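Local coordinates for phospholyase (Arthrobacter aurescens, PDB 5G4I), which catalyses, with pyridoxal phosphate as cofactor, the elimination of phosphate from amino-phosphate substrates such as ethanolamine phosphate, on a class III transaminase fold, at residues A[125-130]-A[276-281]; A[220-225]-A[252-257]; A[129-134]-A[245-250]. All blocks are in the same frame, centred on the assembly; numbering follows the deposited sequence.

Overall arrangement
All three contacts are largely buried, but they differ in chemistry. Contacts 1 and 3 share helix 120-135 and set it on neighbouring parallel strands, 276-279 and 247-251, of the seven-stranded mixed sheet; their centres lie about 10 Å apart, and both segments of the helix also reach the second subunit. Contact 3 is apolar packing away from the cofactor, with a partly exposed histidine at its margin. Contact 1 begins in similar packing and ends at the lysine that carries pyridoxal phosphate. Contact 2, its centre about 14 Å from that of contact 1, joins two loops beyond strand ends, where a glutamine amide and a valine methyl meet the cofactor; Lys281 packs on Val253 between them.

Contact 1 of 3, residues A[125-130]-A[276-281]; sequences ELALRI and LVTMGK. With PLP (pyridoxal-5'-phosphate), chain C.
Ala127 and Thr278 make the tightest touch between helix 120-135 and strand 276-279: Ala127 CB meets the methyl Thr278 CG2 at 3.7 Å. The axes of the two short segments run nearly antiparallel, at 164°, with a closest approach of 9.2 Å, consistent with the small alanine where helix and strand meet. Thr278 divides its branches. Its OG1 lies between the backbone N and the carbonyl carbon and hydrogen-bonds Asn124 OD1, one turn earlier in the same helix, while CG2 is sent to the alanine. One residue thus offers the helix a polar and an apolar grip, and Asn124 itself belongs to the cofactor pocket.

Toward the start of the strand the fit is looser. Leu276 places CD1 3.9 Å from the backbone oxygen Ala127 O, and its other methyl, CD2, comes only to 4.3 Å from Ile130 CG2. No hydrogen bond crosses between helix and strand. This looser end is still not a solvent face: Ile249 and Val292 from the flanking strands cover Leu276, and Phe302 covers Ile130.

After Met279 the strand ends, and Gly280 leads to Lys281, which is well clear of the helix. Its chain is extended as far as CE; the turn about CD-CE (chi4 93°) then brings Lys281 NZ to C4A of pyridoxal phosphate at 1.4 Å, a covalent link. Lys281 NZ also makes a weak hydrogen bond to PLP O3 at 2.7 Å, bent to 140° at the hydrogen. The covalent link is consistent with the internal aldimine expected of this enzyme family, and the weak bond to the phenolic oxygen O3 may help limit the twist of the link from the pyridine plane.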
loop_
_atom_site.group_PDB
_atom_site.type_symbol
_atom_site.label_atom_id
_atom_site.label_comp_id
_atom_site.label_asym_id
_atom_site.label_seq_id
_atom_site.Cartn_x
_atom_site.Cartn_y
_atom_site.Cartn_z
ATOM N N GLU A 125 -3.303 -8.855 1.392
ATOM C CA GLU A 125 -2.776 -9.003 2.757
ATOM C C GLU A 125 -3.892 -8.900 3.746
ATOM O O GLU A 125 -3.980 -9.752 4.687
ATOM C CB GLU A 125 -1.724 -7.886 3.019
ATOM C CG GLU A 125 -1.124 -7.929 4.403
ATOM C CD GLU A 125 -0.124 -9.004 4.657
ATOM O OE1 GLU A 125 0.267 -9.743 3.741
ATOM O OE2 GLU A 125 0.317 -9.134 5.854
ATOM N N LEU A 126 -4.747 -7.879 3.643
ATOM C CA LEU A 126 -5.877 -7.696 4.601
ATOM C C LEU A 126 -6.875 -8.825 4.490
ATOM O O LEU A 126 -7.360 -9.318 5.558
ATOM C CB LEU A 126 -6.524 -6.316 4.389
ATOM C CG LEU A 126 -7.745 -6.008 5.234
ATOM C CD1 LEU A 126 -7.432 -6.020 6.704
ATOM C CD2 LEU A 126 -8.314 -4.613 4.818
ATOM N N ALA A 127 -7.240 -9.222 3.281
ATOM C CA ALA A 127 -8.194 -10.351 3.159
ATOM C C ALA A 127 -7.676 -11.609 3.827
ATOM O O ALA A 127 -8.490 -12.324 4.488
ATOM C CB ALA A 127 -8.570 -10.596 1.701
ATOM N N LEU A 128 -6.388 -11.969 3.650
ATOM C CA LEU A 128 -5.836 -13.198 4.312
ATOM C C LEU A 128 -5.922 -13.025 5.829
ATOM O O LEU A 128 -6.140 -14.000 6.587
ATOM C CB LEU A 128 -4.388 -13.487 3.836
ATOM C CG LEU A 128 -4.200 -13.970 2.403
ATOM C CD1 LEU A 128 -2.730 -14.113 2.188
ATOM C CD2 LEU A 128 -4.878 -15.318 2.221
ATOM N N ARG A 129 -5.645 -11.800 6.328
ATOM C CA ARG A 129 -5.691 -11.495 7.771
ATOM C C ARG A 129 -7.083 -11.630 8.347
ATOM O O ARG A 129 -7.303 -12.288 9.451
ATOM C CB ARG A 129 -5.010 -10.124 8.009
ATOM C CG ARG A 129 -4.846 -9.770 9.539
ATOM C CD ARG A 129 -4.116 -8.420 9.728
ATOM N NE ARG A 129 -4.113 -8.094 11.181
ATOM C CZ ARG A 129 -4.183 -6.875 11.714
ATOM N NH1 ARG A 129 -4.068 -5.792 10.969
ATOM N NH2 ARG A 129 -4.283 -6.721 13.034
ATOM N N ILE A 130 -8.077 -11.046 7.719
ATOM C CA ILE A 130 -9.536 -11.226 8.124
ATOM C C ILE A 130 -9.826 -12.687 8.148
ATOM O O ILE A 130 -10.438 -13.171 9.171
ATOM C CB ILE A 130 -10.434 -10.467 7.117
ATOM C CG1 ILE A 130 -10.302 -8.937 7.251
ATOM C CG2 ILE A 130 -11.918 -10.871 7.349
ATOM C CD1 ILE A 130 -10.852 -8.151 6.014
ATOM N N LEU A 276 -15.170 -12.769 0.305
ATOM C CA LEU A 276 -14.191 -11.667 0.238
ATOM C C LEU A 276 -13.795 -11.508 -1.238
ATOM O O LEU A 276 -13.573 -12.498 -1.962
ATOM C CB LEU A 276 -12.873 -12.093 0.998
ATOM C CG LEU A 276 -13.030 -12.141 2.570
ATOM C CD1 LEU A 276 -12.051 -13.173 3.204
ATOM C CD2 LEU A 276 -12.870 -10.767 3.161
ATOM N N VAL A 277 -13.744 -10.218 -1.643
ATOM C CA VAL A 277 -13.367 -9.824 -3.055
ATOM C C VAL A 277 -12.303 -8.729 -2.967
ATOM O O VAL A 277 -12.512 -7.738 -2.277
ATOM C CB VAL A 277 -14.598 -9.345 -3.893
ATOM C CG1 VAL A 277 -14.154 -9.001 -5.289
ATOM C CG2 VAL A 277 -15.673 -10.397 -3.915
ATOM N N THR A 278 -11.157 -8.975 -3.606
ATOM C CA THR A 278 -10.047 -7.961 -3.576
ATOM C C THR A 278 -9.895 -7.344 -4.975
ATOM O O THR A 278 -10.195 -7.933 -6.001
ATOM C CB THR A 278 -8.733 -8.621 -3.092
ATOM O OG1 THR A 278 -8.412 -9.681 -3.982
ATOM C CG2 THR A 278 -8.865 -9.168 -1.666
ATOM N N MET A 279 -9.361 -6.120 -5.006
ATOM C CA MET A 279 -9.251 -5.359 -6.267
ATOM C C MET A 279 -8.097 -4.343 -6.118
ATOM O O MET A 279 -7.606 -4.009 -5.027
ATOM C CB MET A 279 -10.582 -4.749 -6.628
ATOM C CG MET A 279 -11.020 -3.791 -5.656
ATOM S SD MET A 279 -12.845 -3.335 -5.816
ATOM C CE MET A 279 -13.609 -4.574 -5.606
ATOM N N GLY A 280 -7.696 -3.807 -7.284
ATOM C CA GLY A 280 -6.586 -2.831 -7.376
ATOM C C GLY A 280 -6.501 -2.410 -8.849
ATOM O O GLY A 280 -7.503 -2.047 -9.485
ATOM N N LYS A 281 -5.294 -2.533 -9.434
ATOM C CA LYS A 281 -4.871 -2.052 -10.782
ATOM C C LYS A 281 -5.796 -0.981 -11.416
ATOM O O LYS A 281 -5.497 0.237 -11.303
ATOM C CB LYS A 281 -4.405 -3.217 -11.635
ATOM C CG LYS A 281 -3.005 -3.748 -11.259
ATOM C CD LYS A 281 -2.482 -4.855 -12.226
ATOM C CE LYS A 281 -1.023 -5.409 -11.914
ATOM N NZ LYS A 281 -1.234 -6.606 -11.055
HETATM N N1 PLP C . -3.091 -9.945 -7.637
HETATM C C2 PLP C . -3.169 -9.953 -8.989
HETATM C C2A PLP C . -4.037 -10.969 -9.685
HETATM C C3 PLP C . -2.402 -8.964 -9.788
HETATM O O3 PLP C . -2.465 -8.953 -11.148
HETATM C C4 PLP C . -1.567 -7.992 -9.048
HETATM C C4A PLP C . -0.766 -6.967 -9.756
HETATM C C5 PLP C . -1.569 -8.088 -7.569
HETATM C C6 PLP C . -2.338 -9.069 -6.949
HETATM C C5A PLP C . -0.741 -7.131 -6.741
HETATM O O4P PLP C . -1.041 -5.790 -7.121
HETATM P P PLP C . -0.122 -4.571 -6.609
HETATM O O1P PLP C . 1.095 -4.634 -7.500
HETATM O O2P PLP C . -0.986 -3.350 -6.820
HETATM O O3P PLP C . 0.148 -4.902 -5.161
#

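Contact 2 of 3, residues A[220-225]-A[252-257]; sequences LFSTEG and EVQSGF. With PLP (pyridoxal-5'-phosphate), chain C; PO4 (phosphate ion), chain D.
Leu220 lies against Ser255, its CD1 3.8 Å from Ser255 CB, while further along Ser222 OG sits 3.6 Å from Gln254 CG. Neither touch is a hydrogen bond; the two hydroxyls have partners outside the pair. At chi1 61°, Ser222 OG is tucked between its own backbone N and carbonyl carbon, and binds Asp218 OD2. Ser255 has a similar first torsion; its hydroxyl gives a 2.8 Å bond from Ser255 OG to Glu252 OE1, reaching that oxygen from well above the carboxylate plane.

Gln254 starts with CG beside the backbone N and then folds at chi2 (-75°), which swings the amide toward the cofactor. Gln254 NE2 bonds the phosphate ion through O1 at 3.0 Å and also approaches PLP O3, at a separation so short that its exact length is doubtful. Next to it Val253 lays CG1 on the pyridine ring, 3.4 Å from PLP C3.

Held by Arg414 NH1 on OE1 and the phosphate ion on NE2, the amide's rotation is probably fixed, with NE2 also beside the phenolic O3. The ion, probably from the crystallisation liquor, is also hydrogen-bonded by Tyr61, Arg414 and, from the second subunit, Arg90, consistent with an anion-accepting site beside the cofactor.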
loop_
_atom_site.group_PDB
_atom_site.type_symbol
_atom_site.label_atom_id
_atom_site.label_comp_id
_atom_site.label_asym_id
_atom_site.label_seq_id
_atom_site.Cartn_x
_atom_site.Cartn_y
_atom_site.Cartn_z
ATOM N N LEU A 220 -9.813 -15.460 -14.034
ATOM C CA LEU A 220 -9.288 -15.652 -15.406
ATOM C C LEU A 220 -8.120 -16.667 -15.452
ATOM O O LEU A 220 -7.686 -17.114 -16.581
ATOM C CB LEU A 220 -8.832 -14.320 -16.048
ATOM C CG LEU A 220 -10.025 -13.511 -16.631
ATOM C CD1 LEU A 220 -9.555 -12.085 -16.993
ATOM C CD2 LEU A 220 -10.638 -14.179 -17.884
ATOM N N PHE A 221 -7.523 -17.000 -14.260
ATOM C CA PHE A 221 -6.298 -17.832 -14.223
ATOM C C PHE A 221 -5.307 -17.358 -15.286
ATOM O O PHE A 221 -4.762 -18.195 -16.070
ATOM C CB PHE A 221 -6.668 -19.326 -14.314
ATOM C CG PHE A 221 -7.478 -19.784 -13.085
ATOM C CD1 PHE A 221 -6.819 -20.125 -11.895
ATOM C CD2 PHE A 221 -8.879 -19.819 -13.119
ATOM C CE1 PHE A 221 -7.575 -20.488 -10.775
ATOM C CE2 PHE A 221 -9.583 -20.183 -11.999
ATOM C CZ PHE A 221 -8.946 -20.526 -10.827
ATOM N N SER A 222 -5.031 -16.051 -15.272
ATOM C CA SER A 222 -4.161 -15.437 -16.266
ATOM C C SER A 222 -2.695 -15.766 -16.147
ATOM O O SER A 222 -2.066 -16.208 -17.161
ATOM C CB SER A 222 -4.402 -13.936 -16.327
ATOM O OG SER A 222 -4.119 -13.308 -15.104
ATOM N N THR A 223 -2.071 -15.663 -14.978
ATOM C CA THR A 223 -0.669 -16.023 -14.782
ATOM C C THR A 223 -0.396 -17.509 -15.169
ATOM O O THR A 223 0.709 -17.859 -15.609
ATOM C CB THR A 223 -0.262 -15.739 -13.312
ATOM O OG1 THR A 223 -0.504 -14.359 -13.057
ATOM C CG2 THR A 223 1.200 -16.055 -12.989
ATOM N N GLU A 224 -1.406 -18.357 -14.883
ATOM C CA GLU A 224 -1.381 -19.792 -15.146
ATOM C C GLU A 224 -1.412 -20.150 -16.664
ATOM O O GLU A 224 -1.206 -21.336 -17.023
ATOM C CB GLU A 224 -2.648 -20.422 -14.537
ATOM C CG GLU A 224 -2.704 -20.465 -13.000
ATOM C CD GLU A 224 -3.232 -19.201 -12.355
ATOM O OE1 GLU A 224 -3.483 -18.144 -13.042
ATOM O OE2 GLU A 224 -3.421 -19.209 -11.107
ATOM N N GLY A 225 -1.643 -19.172 -17.528
ATOM C CA GLY A 225 -1.794 -19.356 -19.006
ATOM C C GLY A 225 -3.174 -19.166 -19.565
ATOM O O GLY A 225 -3.469 -19.705 -20.673
ATOM N N GLU A 252 -9.790 -9.975 -7.885
ATOM C CA GLU A 252 -10.313 -9.291 -9.090
ATOM C C GLU A 252 -9.357 -8.290 -9.637
ATOM O O GLU A 252 -9.765 -7.463 -10.487
ATOM C CB GLU A 252 -11.669 -8.665 -8.794
ATOM C CG GLU A 252 -12.752 -9.675 -8.484
ATOM C CD GLU A 252 -13.304 -10.443 -9.671
ATOM O OE1 GLU A 252 -13.161 -9.948 -10.806
ATOM O OE2 GLU A 252 -13.899 -11.513 -9.421
ATOM N N VAL A 253 -8.088 -8.340 -9.279
ATOM C CA VAL A 253 -7.140 -7.328 -9.825
ATOM C C VAL A 253 -7.026 -7.437 -11.314
ATOM O O VAL A 253 -6.970 -6.333 -11.986
ATOM C CB VAL A 253 -5.740 -7.419 -9.097
ATOM C CG1 VAL A 253 -4.747 -6.497 -9.770
ATOM C CG2 VAL A 253 -5.880 -7.122 -7.635
ATOM N N GLN A 254 -7.019 -8.613 -11.895
ATOM C CA GLN A 254 -6.954 -8.822 -13.365
ATOM C C GLN A 254 -8.333 -8.913 -14.048
ATOM O O GLN A 254 -8.450 -8.505 -15.244
ATOM C CB GLN A 254 -6.206 -10.133 -13.775
ATOM C CG GLN A 254 -4.766 -10.185 -13.341
ATOM C CD GLN A 254 -3.856 -9.296 -14.189
ATOM O OE1 GLN A 254 -4.132 -8.963 -15.302
ATOM N NE2 GLN A 254 -2.757 -8.947 -13.623
ATOM N N SER A 255 -9.362 -9.455 -13.392
ATOM C CA SER A 255 -10.594 -9.749 -14.027
ATOM C C SER A 255 -11.715 -8.763 -13.731
ATOM O O SER A 255 -12.811 -8.931 -14.292
ATOM C CB SER A 255 -11.074 -11.162 -13.661
ATOM O OG SER A 255 -11.240 -11.332 -12.257
ATOM N N GLY A 256 -11.502 -7.805 -12.837
ATOM C CA GLY A 256 -12.599 -6.903 -12.390
ATOM C C GLY A 256 -12.881 -5.721 -13.268
ATOM O O GLY A 256 -12.286 -5.506 -14.356
ATOM N N PHE A 257 -13.808 -4.890 -12.810
ATOM C CA PHE A 257 -14.168 -3.610 -13.486
ATOM C C PHE A 257 -14.623 -3.854 -14.930
ATOM O O PHE A 257 -14.447 -3.015 -15.848
ATOM C CB PHE A 257 -13.134 -2.521 -13.328
ATOM C CG PHE A 257 -12.996 -2.047 -11.881
ATOM C CD1 PHE A 257 -12.208 -2.768 -10.911
ATOM C CD2 PHE A 257 -13.723 -0.941 -11.432
ATOM C CE1 PHE A 257 -12.224 -2.370 -9.574
ATOM C CE2 PHE A 257 -13.723 -0.559 -10.090
ATOM C CZ PHE A 257 -12.975 -1.297 -9.175
HETATM N N1 PLP C . -3.091 -9.945 -7.637
HETATM C C2 PLP C . -3.169 -9.953 -8.989
HETATM C C2A PLP C . -4.037 -10.969 -9.685
HETATM C C3 PLP C . -2.402 -8.964 -9.788
HETATM O O3 PLP C . -2.465 -8.953 -11.148
HETATM C C4 PLP C . -1.567 -7.992 -9.048
HETATM C C4A PLP C . -0.766 -6.967 -9.756
HETATM C C5 PLP C . -1.569 -8.088 -7.569
HETATM C C6 PLP C . -2.338 -9.069 -6.949
HETATM C C5A PLP C . -0.741 -7.131 -6.741
HETATM O O4P PLP C . -1.041 -5.790 -7.121
HETATM P P PLP C . -0.122 -4.571 -6.609
HETATM O O1P PLP C . 1.095 -4.634 -7.500
HETATM O O2P PLP C . -0.986 -3.350 -6.820
HETATM O O3P PLP C . 0.148 -4.902 -5.161
HETATM P P PO4 D . 0.847 -7.081 -15.199
HETATM O O1 PO4 D . -0.350 -7.827 -15.083
HETATM O O2 PO4 D . 0.702 -5.651 -15.714
HETATM O O3 PO4 D . 1.281 -7.715 -16.516
HETATM O O4 PO4 D . 1.901 -7.189 -14.128
#

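Contact 3 of 3, residues A[129-134]-A[245-250]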
loop_
_atom_site.group_PDB
_atom_site.type_symbol
_atom_site.label_atom_id
_atom_site.label_comp_id
_atom_site.label_asym_id
_atom_site.label_seq_id
_atom_site.Cartn_x
_atom_site.Cartn_y
_atom_site.Cartn_z
ATOM N N ARG A 129 -5.645 -11.800 6.328
ATOM C CA ARG A 129 -5.691 -11.495 7.771
ATOM C C ARG A 129 -7.083 -11.630 8.347
ATOM O O ARG A 129 -7.303 -12.288 9.451
ATOM C CB ARG A 129 -5.010 -10.124 8.009
ATOM C CG ARG A 129 -4.846 -9.770 9.539
ATOM C CD ARG A 129 -4.116 -8.420 9.728
ATOM N NE ARG A 129 -4.113 -8.094 11.181
ATOM C CZ ARG A 129 -4.183 -6.875 11.714
ATOM N NH1 ARG A 129 -4.068 -5.792 10.969
ATOM N NH2 ARG A 129 -4.283 -6.721 13.034
ATOM N N ILE A 130 -8.077 -11.046 7.719
ATOM C CA ILE A 130 -9.536 -11.226 8.124
ATOM C C ILE A 130 -9.826 -12.687 8.148
ATOM O O ILE A 130 -10.438 -13.171 9.171
ATOM C CB ILE A 130 -10.434 -10.467 7.117
ATOM C CG1 ILE A 130 -10.302 -8.937 7.251
ATOM C CG2 ILE A 130 -11.918 -10.871 7.349
ATOM C CD1 ILE A 130 -10.852 -8.151 6.014
ATOM N N ALA A 131 -9.503 -13.429 7.119
ATOM C CA ALA A 131 -9.842 -14.841 7.050
ATOM C C ALA A 131 -9.173 -15.640 8.168
ATOM O O ALA A 131 -9.839 -16.539 8.814
ATOM C CB ALA A 131 -9.531 -15.438 5.684
ATOM N N ARG A 132 -7.867 -15.460 8.378
ATOM C CA ARG A 132 -7.109 -16.273 9.445
ATOM C C ARG A 132 -7.773 -16.003 10.796
ATOM O O ARG A 132 -8.022 -16.991 11.607
ATOM C CB ARG A 132 -5.620 -15.763 9.474
ATOM C CG ARG A 132 -4.612 -16.650 10.035
ATOM C CD ARG A 132 -3.243 -16.008 9.968
ATOM N NE ARG A 132 -2.829 -15.605 8.629
ATOM C CZ ARG A 132 -2.650 -14.344 8.188
ATOM N NH1 ARG A 132 -2.818 -13.323 8.942
ATOM N NH2 ARG A 132 -2.259 -14.207 6.914
ATOM N N GLN A 133 -8.122 -14.777 11.145
ATOM C CA GLN A 133 -8.741 -14.487 12.460
ATOM C C GLN A 133 -10.158 -15.041 12.564
ATOM O O GLN A 133 -10.576 -15.584 13.646
ATOM C CB GLN A 133 -8.827 -12.983 12.740
ATOM C CG GLN A 133 -7.475 -12.237 12.820
ATOM C CD GLN A 133 -7.575 -10.819 13.354
ATOM O OE1 GLN A 133 -8.674 -10.384 13.817
ATOM N NE2 GLN A 133 -6.484 -10.050 13.297
ATOM N N HIS A 134 -10.941 -14.992 11.484
ATOM C CA HIS A 134 -12.328 -15.480 11.522
ATOM C C HIS A 134 -12.414 -17.020 11.595
ATOM O O HIS A 134 -13.213 -17.569 12.397
ATOM C CB HIS A 134 -13.069 -15.067 10.222
ATOM C CG HIS A 134 -14.449 -15.633 10.124
ATOM N ND1 HIS A 134 -14.826 -16.717 9.378
ATOM C CD2 HIS A 134 -15.544 -15.227 10.797
ATOM C CE1 HIS A 134 -16.127 -16.979 9.601
ATOM N NE2 HIS A 134 -16.580 -16.081 10.460
ATOM N N GLY A 245 -14.456 -25.310 7.113
ATOM C CA GLY A 245 -14.430 -24.122 7.940
ATOM C C GLY A 245 -13.676 -22.920 7.361
ATOM O O GLY A 245 -13.362 -21.998 8.097
ATOM N N GLY A 246 -13.473 -22.940 6.085
ATOM C CA GLY A 246 -12.722 -21.862 5.374
ATOM C C GLY A 246 -13.617 -20.946 4.546
ATOM O O GLY A 246 -14.856 -21.135 4.428
ATOM N N LEU A 247 -12.983 -19.935 3.915
ATOM C CA LEU A 247 -13.635 -18.894 3.096
ATOM C C LEU A 247 -13.050 -18.895 1.691
ATOM O O LEU A 247 -11.934 -19.363 1.441
ATOM C CB LEU A 247 -13.426 -17.475 3.711
ATOM C CG LEU A 247 -13.840 -17.311 5.186
ATOM C CD1 LEU A 247 -13.512 -15.927 5.731
ATOM C CD2 LEU A 247 -15.329 -17.577 5.362
ATOM N N VAL A 248 -13.789 -18.273 0.796
ATOM C CA VAL A 248 -13.347 -18.077 -0.608
ATOM C C VAL A 248 -13.035 -16.605 -0.870
ATOM O O VAL A 248 -13.881 -15.721 -0.576
ATOM C CB VAL A 248 -14.427 -18.558 -1.606
ATOM C CG1 VAL A 248 -13.963 -18.244 -3.057
ATOM C CG2 VAL A 248 -14.707 -20.058 -1.414
ATOM N N ILE A 249 -11.817 -16.334 -1.408
ATOM C CA ILE A 249 -11.397 -14.988 -1.807
ATOM C C ILE A 249 -11.286 -14.990 -3.375
ATOM O O ILE A 249 -10.449 -15.710 -3.932
ATOM C CB ILE A 249 -10.045 -14.503 -1.240
ATOM C CG1 ILE A 249 -9.998 -14.564 0.322
ATOM C CG2 ILE A 249 -9.748 -13.039 -1.707
ATOM C CD1 ILE A 249 -8.592 -14.464 0.871
ATOM N N SER A 250 -12.077 -14.111 -4.046
ATOM C CA SER A 250 -11.811 -13.819 -5.493
ATOM C C SER A 250 -10.904 -12.609 -5.615
ATOM O O SER A 250 -11.349 -11.487 -5.192
ATOM C CB SER A 250 -13.113 -13.563 -6.269
ATOM O OG SER A 250 -12.834 -13.376 -7.654
#
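In the seven-stranded mixed sheet of the cofactor-binding domain, helix 120-135 packs across strand 247-251, and residues 129-134 and 245-250 form part of that helix-on-sheet layer. The closest backbone pair is Ala131 and Leu247, whose CA atoms are 6.8 Å apart. Between them the methyl Ala131 CB meets Leu247 CD1 at 4.0 Å, an apolar touch with no hydrogen bond across the segments. Leu247 reaches this place because CG stands beside its backbone N (chi1 -54°), which carries both methyl groups out to the helix. The same leucine is met by His134 from the next turn; the two side chains cross at about a right angle, and the imidazole, partly exposed, makes the margin of the contact. Ile249 points its CB the same way but meets the helix a turn earlier, at Ala127 and Leu128, and also packs on Leu276 and Thr278 of the adjoining strand.

Before the strand, Gly245 ends helix 233-243 in a Schellman motif with a positive phi of 83°, and the chain then passes through Gly246 into Leu247. Another face of helix 120-135 belongs to the dimer: Arg129 NE forms a salt bridge with Glu165 of the second subunit, which Gln133 NE2 also hydrogen-bonds. A helix laid on a central, mostly parallel sheet whose strand 290-294 runs antiparallel is typical of the large domain of fold type I pyridoxal-phosphate enzymes.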